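Local coordinates for plastocyanin (Adiantum capillus-veneris, PDB 1KDJ), which carries electrons from the cytochrome b6-f complex to P700 of photosystem I by means of a single bound copper ion, at residues G46-G49 with T50-S53. Sequence-based numbering, arbitrary orientation.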
ATOM      1  N   GLY A  46      16.797  10.098  -1.385  1.00 39.09           N
ATOM      2  CA  GLY A  46      17.213  10.976  -2.466  1.00 38.15           C
ATOM      3  C   GLY A  46      16.126  11.179  -3.502  1.00 36.88           C
ATOM      4  O   GLY A  46      16.380  11.819  -4.525  1.00 37.32           O
ATOM      5  N   ALA A  47      14.931  10.618  -3.267  1.00 34.86           N
ATOM      6  CA  ALA A  47      13.780  10.863  -4.103  1.00 31.88           C
ATOM      7  C   ALA A  47      13.603  12.370  -4.265  1.00 31.06           C
ATOM      8  O   ALA A  47      13.780  13.103  -3.287  1.00 31.46           O
ATOM      9  CB  ALA A  47      12.537  10.310  -3.438  1.00 31.87           C
ATOM     10  N   PRO A  48      13.300  12.919  -5.442  1.00 30.12           N
ATOM     11  CA  PRO A  48      12.810  14.267  -5.577  1.00 29.15           C
ATOM     12  C   PRO A  48      11.555  14.485  -4.763  1.00 28.76           C
ATOM     13  O   PRO A  48      10.698  13.608  -4.581  1.00 28.35           O
ATOM     14  CB  PRO A  48      12.571  14.457  -7.051  1.00 28.51           C
ATOM     15  CG  PRO A  48      12.396  13.057  -7.570  1.00 27.94           C
ATOM     16  CD  PRO A  48      13.418  12.291  -6.757  1.00 29.27           C
ATOM     17  N   GLY A  49      11.442  15.740  -4.359  1.00 27.18           N
ATOM     18  CA  GLY A  49      10.330  16.246  -3.607  1.00 24.95           C
ATOM     19  C   GLY A  49       9.016  15.974  -4.287  1.00 23.52           C
ATOM     20  O   GLY A  49       8.050  15.753  -3.560  1.00 24.42           O
ATOM     21  N   THR A  50       8.872  15.920  -5.619  1.00 23.00           N
ATOM     22  CA  THR A  50       7.554  15.641  -6.209  1.00 22.95           C
ATOM     23  C   THR A  50       7.125  14.181  -5.960  1.00 20.63           C
ATOM     24  O   THR A  50       5.959  13.896  -5.683  1.00 20.46           O
ATOM     25  CB  THR A  50       7.567  15.957  -7.750  1.00 22.74           C
ATOM     26  OG1 THR A  50       8.686  15.298  -8.331  1.00 23.43           O
ATOM     27  CG2 THR A  50       7.648  17.451  -8.018  1.00 23.81           C
ATOM     28  N   VAL A  51       8.104  13.271  -5.977  1.00 21.26           N
ATOM     29  CA  VAL A  51       7.876  11.845  -5.741  1.00 21.32           C
ATOM     30  C   VAL A  51       7.593  11.643  -4.253  1.00 20.85           C
ATOM     31  O   VAL A  51       6.614  10.953  -3.934  1.00 18.65           O
ATOM     32  CB  VAL A  51       9.115  11.011  -6.165  1.00 22.34           C
ATOM     33  CG1 VAL A  51       8.964   9.515  -5.866  1.00 22.33           C
ATOM     34  CG2 VAL A  51       9.267  11.144  -7.669  1.00 23.94           C
ATOM     35  N   ALA A  52       8.407  12.253  -3.361  1.00 19.77           N
ATOM     36  CA  ALA A  52       8.164  12.196  -1.928  1.00 19.32           C
ATOM     37  C   ALA A  52       6.756  12.659  -1.614  1.00 19.64           C
ATOM     38  O   ALA A  52       6.041  11.983  -0.854  1.00 19.41           O
ATOM     39  CB  ALA A  52       9.133  13.085  -1.171  1.00 20.11           C
ATOM     40  N   SER A  53       6.274  13.750  -2.239  1.00 18.54           N
ATOM     41  CA  SER A  53       4.922  14.189  -1.974  1.00 18.57           C
ATOM     42  C   SER A  53       3.882  13.249  -2.521  1.00 18.43           C
ATOM     43  O   SER A  53       2.842  13.055  -1.886  1.00 16.88           O
ATOM     44  CB  SER A  53       4.679  15.579  -2.549  1.00 20.65           C
ATOM     45  OG  SER A  53       5.618  16.504  -1.982  1.00 24.60           O
TER
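Pro48 lays its ring across the side chain of Val51 at a slant, and its CG comes to 3.7 Å from Val51 CG2. With chi1 at 177°, CG1 lies anti to the backbone N and CG2 beside it, which puts CG2 at the ring. CG1 looks instead to the methyl of Ala47, a looser approach at 4.4 Å from CB. Val51 is the buried residue of the group and also packs on Thr79; Ala52 lies against Ile43. Proline at an N-cap is exemplified here: Pro48 holds that position just before the surface helix 49-57, which is reached by a loop from strand 40-41 of the plastocyanin beta-sandwich, well away from the copper. The first turn closes through the main chain when Ala52 N donates to Pro48 O in the carbonyl plane, nearly straight at 172° and 2.9 Å long; Val51 N adds a weak, bent bond to the same oxygen. One residue on, Gly49 O is gripped twice by Ser53, whose OG sits beside its own backbone N. Ser53 N and Ser53 OG, each 3.0 Å from Gly49 O, reach it from opposite faces of the carbonyl plane, the hydroxyl tilted 25° out of it.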